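Local structure of malonyl CoA reductase (malonate semialdehyde-forming) (Sulfolobus tokodaii, 2EP5) at residues V105-P110 with R331-I336; A153-M158 with V242-V247; T176-S181 with K202-K207; I298-E303 with L325-V330. The protein probably catalyses the NADP-dependent interconversion of malonyl-CoA and 3-oxopropanoate, and belongs to the aspartate-semialdehyde dehydrogenase family. All blocks are in the same frame, centred on the assembly; numbering follows the deposited sequence.

How the contacts relate
All four contacts are buried, and contact 1 lies nearest the centre of the chain, its own centre about 4 Å away; it joins the parallel cofactor-binding sheet to the start of the C-terminal helix. Contacts 2, 3 and 4 belong to the mixed sheet, on its neighbouring strands 171-178, 244-251 and 319-326. Contact 2 is apolar, helix 151-160 against a strand. Contact 3 is polar, an amide reaching a carboxylate at the start of helix 204-215. Contact 4 mixes both, with partly exposed Val300 against buried Leu325 and Asp327, and the chain then runs directly into the second segment of contact 1. Contacts 2 and 3 also border the second subunit.

Contact 1: V105-P110 with R331-I336; sequences VSNASP and RGAAGI
Asn107 meets Ala333 through its amide oxygen. OD1 lies 3.9 Å from Ala333 O and 4.2 Å from Ala333 CB, so the contact rests on one carbonyl group set beside another peptide carbonyl and a methyl. The Asn107 side chain stands with CG between the backbone N and the carbonyl carbon (chi1 52°), which carries the amide from the end of strand 103-106 across to the segment 331-336. Ala333 is the N-cap residue of helix 334-347, and Ala334 N comes 4.4 Å from Asn107 OD1, too far for a bond.

The Thr337 hydroxyl, in the first turn of the helix, lies within hydrogen-bonding distance of both oxygens; with one proton to give, it can serve them only in turn or as a shared bond. Val16 of helix 15-24 touches the side chains of both Asn107 and Ala333.

The chain turns around Asn107 itself. Ser106 OG, placed by a chi1 of 160°, accepts from Ala108 N at 3.0 Å with an N-H...O angle of 163°, an ST turn formed as the chain leaves the parallel sheet of the Rossmann-type domain; OG is also bonded to Glu94 and Lys147. On the other segment, the side chain of Ala333 is about 5 Å from that of Cys151, the predicted acyl-thioester residue, so this junction borders the probable active site.

Two carbonyl oxygens side by side would tend to repel each other; at this distance the repulsion is probably mild, and the Thr337 hydroxyl and the positive end of the helix dipole are likely to ease it.

Contact 2: A153-M158 with V242-V247; sequences AAIMSM and VGHMGV
Ile155 lays its CD1 methyl against the base of the His244 side chain, 3.7 Å from CB and oblique to the imidazole ring. Its CG1 sits beside the backbone N (chi1 -62°) and the chain then runs extended, so the methyl is thrust out from the helix and the two side chains as a whole cross at about a right angle. One residue on, Met156 reaches the same strand by another route. Bent at chi2 and chi3, it brings CE to 3.6 Å from Gly246 CA, while SD passes 4.0 Å from that CA. A side chain on Gly246 would run into this methyl, so the glycine lets the thioether lie directly on the backbone.

The two residues belong to helix 151-160, which packs on one face of the mixed sheet in the dimerisation domain; the segment axes pass 9.0 Å apart at 46°. Cys151, the predicted acyl-thioester residue, stands at the start of this helix, and its side chain is about 4 Å from that of His244, the predicted proton acceptor. Met245, whose CB points away from the helix, packs instead on Ile197 of the second subunit. Gly243, at backbone angles that suit glycine, donates its N-H to Asn328 OD1 as the chain enters the strand.

Contact 3: T176-S181 with K202-K207; sequences TLQAVS and KGEEDK
Gln178 holds CG beside its backbone N (chi1 -46°) and runs extended beyond it, while Glu204 sends CG opposite its own N and bends at chi2, so the two side chains come at each other from opposite directions. Gln178 NE2 donates to Glu204 OE2 at 3.0 Å, with an N-H...O angle of 146°. The oxygen is met from above the carboxylate plane, and amide and carboxylate are turned 55° apart. On the other branch of the amide, Gln178 OE1 lies 3.3 Å from Glu204 CG and takes the hydroxyl of Thr176, OG1 to OE1 2.8 Å, in the carbonyl plane and on a lone pair.

Gln178 lies on strand 171-178, which runs in the mixed sheet of the dimerisation domain between strands 230-237 and 244-251; Glu204 opens helix 204-215, right after its N-cap Gly203. A leucine at Gln178 would probably leave Glu204 OE2 with one donor fewer and the Thr176 hydroxyl without its acceptor OE1, with Ser235 as its remaining partner. OE2 is also hydrogen-bonded to Asn150 ND2 and Thr152 OG1, so three groups gather on this one buried oxygen. The Gln178 side chain is about 3 Å from that of His244, the predicted proton acceptor, and that of Glu204 is about 5 Å from that of Cys151. Neighbouring Glu205 faces elsewhere, in a salt bridge with Arg312 of the second subunit.

Contact 4: I298-E303 with L325-V330; sequences IDVNAE and LGDNLV
Asp327 OD1 is gripped by two backbone N-H groups of its own loop while the other end of the side chain faces Val300. Leu329 N donates to OD1 at 2.8 Å, arriving nearly along the C-O direction of the carboxylate, and Val330 N reaches the same oxygen at 3.3 Å from well above the carboxylate plane. With CG anti to the backbone N (chi1 -174°), the carboxylate folds over the turn that follows, and CB is left to meet the other segment: it lies 3.6 Å from Val300 O.

Val300 contributes its CG2 methyl, 4.0 Å from Asp327 CA, so the valine leans on the backbone where strand 319-326 gives way to the loop. From the strand itself Leu325 brings CD1 against the backbone of the first segment, 3.6 Å from Val300 N and 3.8 Å from Asp299 C. This peptide belongs to a type I turn closed by Ala302 N donating to Asp299 O at 3.0 Å, and the carboxylate of Asp299 is engaged by Arg293 and by Gln295 N.

Were Asp327 an alanine, the N-H groups of Leu329 and Val330 would probably lose this acceptor and the loop would be freer to move beside Val300. The next side chain, Asn328, ties the loop to Ser181 OG. The grip on OD1 is that of an Asx turn with an Asx motif, here placed at the exit of a mixed-sheet strand of the dimerisation domain, on the way to the C-terminal helix.

Contact 1: V105-P110 with R331-I336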
# COMPACT_ATOMS: atom_id res chain seq x y z
N VAL A 105 20.82 24.32 -19.17
CA VAL A 105 20.95 23.87 -17.78
C VAL A 105 20.05 22.64 -17.71
O VAL A 105 18.82 22.74 -17.82
CB VAL A 105 20.44 24.93 -16.77
CG1 VAL A 105 20.67 24.44 -15.35
CG2 VAL A 105 21.18 26.24 -16.99
N SER A 106 20.66 21.48 -17.52
CA SER A 106 19.93 20.22 -17.52
C SER A 106 20.14 19.30 -16.33
O SER A 106 21.24 19.24 -15.76
CB SER A 106 20.28 19.47 -18.80
OG SER A 106 19.99 18.09 -18.69
N ASN A 107 19.09 18.57 -15.94
CA ASN A 107 19.23 17.63 -14.84
C ASN A 107 19.28 16.18 -15.34
O ASN A 107 19.19 15.24 -14.56
CB ASN A 107 18.14 17.83 -13.76
CG ASN A 107 16.71 17.84 -14.31
OD1 ASN A 107 15.91 18.71 -13.94
ND2 ASN A 107 16.37 16.88 -15.16
N ALA A 108 19.44 16.01 -16.65
CA ALA A 108 19.56 14.68 -17.24
C ALA A 108 21.01 14.24 -17.10
O ALA A 108 21.92 15.07 -17.13
CB ALA A 108 19.16 14.71 -18.71
N SER A 109 21.23 12.94 -16.97
CA SER A 109 22.58 12.37 -16.77
C SER A 109 23.72 12.61 -17.78
O SER A 109 24.87 12.76 -17.38
CB SER A 109 22.44 10.87 -16.52
OG SER A 109 21.86 10.25 -17.64
N PRO A 110 23.43 12.62 -19.09
CA PRO A 110 24.53 12.84 -20.05
C PRO A 110 25.40 14.07 -19.76
O PRO A 110 24.89 15.15 -19.46
CB PRO A 110 23.80 12.95 -21.39
CG PRO A 110 22.63 12.02 -21.19
CD PRO A 110 22.16 12.40 -19.80
N ARG A 331 14.45 19.13 -4.49
CA ARG A 331 15.87 19.22 -4.17
C ARG A 331 16.66 18.36 -5.16
O ARG A 331 17.75 18.73 -5.57
CB ARG A 331 16.13 18.69 -2.76
CG ARG A 331 17.56 18.88 -2.31
CD ARG A 331 17.76 20.33 -1.95
NE ARG A 331 19.01 20.88 -2.44
CZ ARG A 331 19.39 22.13 -2.24
NH1 ARG A 331 18.62 22.96 -1.55
NH2 ARG A 331 20.55 22.55 -2.71
N GLY A 332 16.08 17.23 -5.53
CA GLY A 332 16.75 16.31 -6.42
C GLY A 332 16.64 16.55 -7.91
O GLY A 332 17.26 15.83 -8.68
N ALA A 333 15.85 17.54 -8.33
CA ALA A 333 15.70 17.83 -9.75
C ALA A 333 15.19 19.24 -10.07
O ALA A 333 16.00 20.15 -10.29
CB ALA A 333 14.78 16.80 -10.40
N ALA A 334 13.87 19.42 -10.09
CA ALA A 334 13.24 20.71 -10.41
C ALA A 334 13.81 21.93 -9.70
O ALA A 334 14.27 22.87 -10.34
CB ALA A 334 11.73 20.63 -10.16
N GLY A 335 13.77 21.90 -8.37
CA GLY A 335 14.27 23.01 -7.59
C GLY A 335 15.74 23.34 -7.74
O GLY A 335 16.10 24.52 -7.73
N ILE A 336 16.61 22.34 -7.89
CA ILE A 336 18.03 22.67 -8.02
C ILE A 336 18.39 23.23 -9.39
O ILE A 336 19.33 24.00 -9.51
CB ILE A 336 18.96 21.47 -7.72
CG1 ILE A 336 18.50 20.23 -8.48
CG2 ILE A 336 19.01 21.22 -6.24
CD1 ILE A 336 19.51 19.13 -8.44

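Contact 2: A153-M158 with V242-V247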
# COMPACT_ATOMS: atom_id res chain seq x y z
N ALA A 153 22.04 11.63 -5.38
CA ALA A 153 23.36 12.21 -5.18
C ALA A 153 23.20 13.60 -4.60
O ALA A 153 23.87 13.97 -3.63
CB ALA A 153 24.11 12.28 -6.50
N ALA A 154 22.30 14.38 -5.20
CA ALA A 154 22.03 15.74 -4.76
C ALA A 154 21.67 15.75 -3.28
O ALA A 154 22.21 16.53 -2.50
CB ALA A 154 20.90 16.34 -5.57
N ILE A 155 20.75 14.86 -2.90
CA ILE A 155 20.31 14.79 -1.51
C ILE A 155 21.45 14.36 -0.58
O ILE A 155 21.68 14.99 0.45
CB ILE A 155 19.10 13.82 -1.38
CG1 ILE A 155 17.92 14.37 -2.20
CG2 ILE A 155 18.70 13.66 0.09
CD1 ILE A 155 16.74 13.42 -2.32
N MET A 156 22.17 13.31 -0.95
CA MET A 156 23.28 12.81 -0.14
C MET A 156 24.42 13.81 0.05
O MET A 156 25.05 13.84 1.11
CB MET A 156 23.86 11.54 -0.77
CG MET A 156 22.89 10.39 -0.89
SD MET A 156 22.05 9.97 0.65
CE MET A 156 20.34 9.80 0.05
N SER A 157 24.69 14.63 -0.96
CA SER A 157 25.77 15.60 -0.89
C SER A 157 25.58 16.69 0.15
O SER A 157 26.56 17.22 0.68
CB SER A 157 26.01 16.24 -2.26
OG SER A 157 24.91 17.03 -2.67
N MET A 158 24.33 17.02 0.47
CA MET A 158 24.05 18.07 1.44
C MET A 158 24.74 17.88 2.79
O MET A 158 25.46 18.76 3.25
CB MET A 158 22.54 18.21 1.65
CG MET A 158 21.77 18.54 0.38
SD MET A 158 22.28 20.12 -0.32
CE MET A 158 21.23 21.26 0.58
N VAL A 242 7.01 9.85 -2.75
CA VAL A 242 8.04 10.86 -2.91
C VAL A 242 8.97 10.92 -1.72
O VAL A 242 8.52 10.82 -0.58
CB VAL A 242 7.42 12.26 -3.09
CG1 VAL A 242 8.51 13.28 -3.42
CG2 VAL A 242 6.35 12.21 -4.18
N GLY A 243 10.25 11.11 -2.00
CA GLY A 243 11.23 11.22 -0.93
C GLY A 243 12.25 10.10 -0.94
O GLY A 243 11.89 8.92 -0.91
N HIS A 244 13.52 10.48 -1.02
CA HIS A 244 14.63 9.53 -1.01
C HIS A 244 15.32 9.59 0.34
O HIS A 244 15.76 10.66 0.79
CB HIS A 244 15.66 9.88 -2.09
CG HIS A 244 15.23 9.50 -3.48
ND1 HIS A 244 14.08 8.78 -3.73
CD2 HIS A 244 15.81 9.73 -4.68
CE1 HIS A 244 13.96 8.59 -5.03
NE2 HIS A 244 15.00 9.15 -5.63
N MET A 245 15.42 8.45 0.99
CA MET A 245 16.07 8.38 2.28
C MET A 245 17.45 7.76 2.09
O MET A 245 17.67 6.95 1.19
CB MET A 245 15.23 7.54 3.25
CG MET A 245 15.87 7.36 4.62
SD MET A 245 14.68 6.87 5.88
CE MET A 245 13.58 8.28 5.84
N GLY A 246 18.40 8.17 2.94
CA GLY A 246 19.74 7.63 2.84
C GLY A 246 20.36 7.43 4.21
O GLY A 246 20.35 8.33 5.05
N VAL A 247 20.88 6.22 4.44
CA VAL A 247 21.56 5.92 5.69
C VAL A 247 23.03 6.02 5.36
O VAL A 247 23.57 5.22 4.60
CB VAL A 247 21.26 4.49 6.19
CG1 VAL A 247 22.01 4.23 7.49
CG2 VAL A 247 19.78 4.33 6.40

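Contact 3: T176-S181 with K202-K207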
# COMPACT_ATOMS: atom_id res chain seq x y z
N THR A 176 20.58 3.66 0.28
CA THR A 176 19.55 4.63 -0.08
C THR A 176 18.21 3.94 -0.30
O THR A 176 18.14 2.88 -0.93
CB THR A 176 19.91 5.41 -1.37
OG1 THR A 176 19.96 4.51 -2.49
CG2 THR A 176 21.25 6.11 -1.21
N LEU A 177 17.14 4.52 0.25
CA LEU A 177 15.80 3.98 0.08
C LEU A 177 15.08 5.01 -0.78
O LEU A 177 14.77 6.11 -0.33
CB LEU A 177 15.11 3.80 1.44
CG LEU A 177 15.68 2.70 2.34
CD1 LEU A 177 16.94 3.20 3.01
CD2 LEU A 177 14.67 2.30 3.41
N GLN A 178 14.83 4.65 -2.03
CA GLN A 178 14.23 5.56 -2.99
C GLN A 178 12.77 5.34 -3.35
O GLN A 178 12.34 4.22 -3.64
CB GLN A 178 15.11 5.58 -4.24
CG GLN A 178 16.58 5.72 -3.84
CD GLN A 178 17.54 5.80 -5.00
OE1 GLN A 178 18.74 5.55 -4.82
NE2 GLN A 178 17.05 6.16 -6.18
N ALA A 179 12.03 6.44 -3.34
CA ALA A 179 10.61 6.44 -3.65
C ALA A 179 10.35 6.00 -5.08
O ALA A 179 11.23 6.07 -5.94
CB ALA A 179 10.03 7.83 -3.43
N VAL A 180 9.13 5.53 -5.32
CA VAL A 180 8.73 5.07 -6.63
C VAL A 180 8.78 6.19 -7.68
O VAL A 180 9.21 5.97 -8.81
CB VAL A 180 7.29 4.50 -6.58
CG1 VAL A 180 6.75 4.28 -7.99
CG2 VAL A 180 7.29 3.18 -5.83
N SER A 181 8.35 7.39 -7.30
CA SER A 181 8.33 8.52 -8.24
C SER A 181 9.68 8.73 -8.88
O SER A 181 9.76 9.26 -9.99
CB SER A 181 7.88 9.81 -7.54
OG SER A 181 8.82 10.24 -6.58
N LYS A 202 19.03 0.00 -11.30
CA LYS A 202 20.03 0.08 -12.37
C LYS A 202 20.83 1.38 -12.46
O LYS A 202 20.27 2.46 -12.59
CB LYS A 202 19.33 -0.17 -13.71
CG LYS A 202 20.21 0.08 -14.93
CD LYS A 202 20.99 -1.16 -15.32
CE LYS A 202 20.43 -1.76 -16.60
NZ LYS A 202 20.51 -0.78 -17.72
N GLY A 203 22.15 1.24 -12.40
CA GLY A 203 23.05 2.38 -12.52
C GLY A 203 23.04 3.45 -11.44
O GLY A 203 23.87 4.36 -11.48
N GLU A 204 22.13 3.33 -10.49
CA GLU A 204 22.02 4.33 -9.42
C GLU A 204 23.22 4.38 -8.49
O GLU A 204 23.67 5.45 -8.12
CB GLU A 204 20.77 4.06 -8.57
CG GLU A 204 20.35 5.23 -7.70
CD GLU A 204 19.72 6.36 -8.51
OE1 GLU A 204 19.68 6.26 -9.76
OE2 GLU A 204 19.27 7.36 -7.89
N GLU A 205 23.74 3.21 -8.11
CA GLU A 205 24.87 3.16 -7.19
C GLU A 205 26.16 3.76 -7.73
O GLU A 205 26.86 4.46 -7.01
CB GLU A 205 25.07 1.71 -6.72
CG GLU A 205 23.82 1.21 -5.99
CD GLU A 205 23.72 -0.30 -5.89
OE1 GLU A 205 24.02 -1.01 -6.87
OE2 GLU A 205 23.30 -0.77 -4.82
N ASP A 206 26.46 3.51 -8.99
CA ASP A 206 27.66 4.04 -9.61
C ASP A 206 27.55 5.56 -9.78
O ASP A 206 28.51 6.29 -9.54
CB ASP A 206 27.90 3.36 -10.95
CG ASP A 206 29.28 3.65 -11.50
OD1 ASP A 206 30.27 3.40 -10.78
OD2 ASP A 206 29.37 4.12 -12.66
N LYS A 207 26.37 6.03 -10.20
CA LYS A 207 26.15 7.47 -10.38
C LYS A 207 26.28 8.22 -9.06
O LYS A 207 26.81 9.34 -9.02
CB LYS A 207 24.75 7.72 -10.94
CG LYS A 207 24.55 7.29 -12.38
CD LYS A 207 23.12 7.52 -12.81
CE LYS A 207 22.87 6.99 -14.21
NZ LYS A 207 21.41 7.00 -14.54

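Contact 4: I298-E303 with L325-V330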
# COMPACT_ATOMS: atom_id res chain seq x y z
N ILE A 298 6.25 13.12 6.89
CA ILE A 298 6.33 14.28 7.77
C ILE A 298 7.29 15.36 7.30
O ILE A 298 6.97 16.54 7.34
CB ILE A 298 6.80 13.90 9.20
CG1 ILE A 298 5.85 12.88 9.84
CG2 ILE A 298 6.90 15.16 10.07
CD1 ILE A 298 6.38 12.32 11.14
N ASP A 299 8.47 14.94 6.84
CA ASP A 299 9.51 15.87 6.44
C ASP A 299 9.81 16.09 4.96
O ASP A 299 10.55 17.01 4.62
CB ASP A 299 10.80 15.47 7.16
CG ASP A 299 10.62 15.36 8.66
OD1 ASP A 299 10.35 16.40 9.29
OD2 ASP A 299 10.75 14.24 9.20
N VAL A 300 9.25 15.27 4.09
CA VAL A 300 9.51 15.41 2.66
C VAL A 300 9.28 16.82 2.10
O VAL A 300 10.02 17.27 1.24
CB VAL A 300 8.68 14.41 1.83
CG1 VAL A 300 7.23 14.88 1.73
CG2 VAL A 300 9.28 14.26 0.45
N ASN A 301 8.26 17.50 2.60
CA ASN A 301 7.93 18.84 2.11
C ASN A 301 8.68 20.01 2.74
O ASN A 301 8.44 21.16 2.39
CB ASN A 301 6.42 19.08 2.24
CG ASN A 301 5.60 18.13 1.39
OD1 ASN A 301 5.80 18.03 0.18
ND2 ASN A 301 4.66 17.43 2.02
N ALA A 302 9.59 19.72 3.66
CA ALA A 302 10.37 20.76 4.33
C ALA A 302 10.79 21.88 3.38
O ALA A 302 11.46 21.64 2.38
CB ALA A 302 11.59 20.15 5.00
N GLU A 303 10.40 23.10 3.73
CA GLU A 303 10.72 24.29 2.94
C GLU A 303 10.48 24.09 1.44
O GLU A 303 11.36 24.31 0.62
CB GLU A 303 12.16 24.73 3.21
CG GLU A 303 12.38 25.07 4.67
CD GLU A 303 13.77 25.60 4.97
OE1 GLU A 303 14.14 26.64 4.39
OE2 GLU A 303 14.48 24.98 5.79
N LEU A 325 16.94 12.81 4.53
CA LEU A 325 15.77 12.67 3.68
C LEU A 325 15.61 13.93 2.85
O LEU A 325 15.90 15.03 3.32
CB LEU A 325 14.53 12.45 4.56
CG LEU A 325 13.16 12.07 3.97
CD1 LEU A 325 12.23 13.26 3.99
CD2 LEU A 325 13.31 11.50 2.57
N GLY A 326 15.17 13.76 1.61
CA GLY A 326 14.97 14.90 0.74
C GLY A 326 13.92 14.61 -0.33
O GLY A 326 13.66 13.45 -0.66
N ASP A 327 13.31 15.66 -0.85
CA ASP A 327 12.31 15.52 -1.90
C ASP A 327 13.11 15.32 -3.19
O ASP A 327 13.79 16.24 -3.66
CB ASP A 327 11.48 16.80 -1.99
CG ASP A 327 10.31 16.69 -2.96
OD1 ASP A 327 10.45 16.01 -4.00
OD2 ASP A 327 9.26 17.30 -2.68
N ASN A 328 13.04 14.12 -3.75
CA ASN A 328 13.78 13.79 -4.98
C ASN A 328 13.30 14.58 -6.20
O ASN A 328 14.04 14.73 -7.18
CB ASN A 328 13.67 12.30 -5.28
CG ASN A 328 12.23 11.83 -5.33
OD1 ASN A 328 11.51 11.89 -4.33
ND2 ASN A 328 11.79 11.38 -6.51
N LEU A 329 12.07 15.09 -6.15
CA LEU A 329 11.51 15.85 -7.27
C LEU A 329 11.92 17.33 -7.27
O LEU A 329 12.04 17.96 -8.33
CB LEU A 329 9.98 15.77 -7.25
CG LEU A 329 9.33 14.41 -7.43
CD1 LEU A 329 7.81 14.59 -7.45
CD2 LEU A 329 9.80 13.75 -8.73
N VAL A 330 12.13 17.87 -6.08
CA VAL A 330 12.49 19.27 -5.91
C VAL A 330 13.99 19.43 -5.70
O VAL A 330 14.73 19.82 -6.61
CB VAL A 330 11.70 19.86 -4.70
CG1 VAL A 330 12.04 21.32 -4.50
CG2 VAL A 330 10.21 19.71 -4.96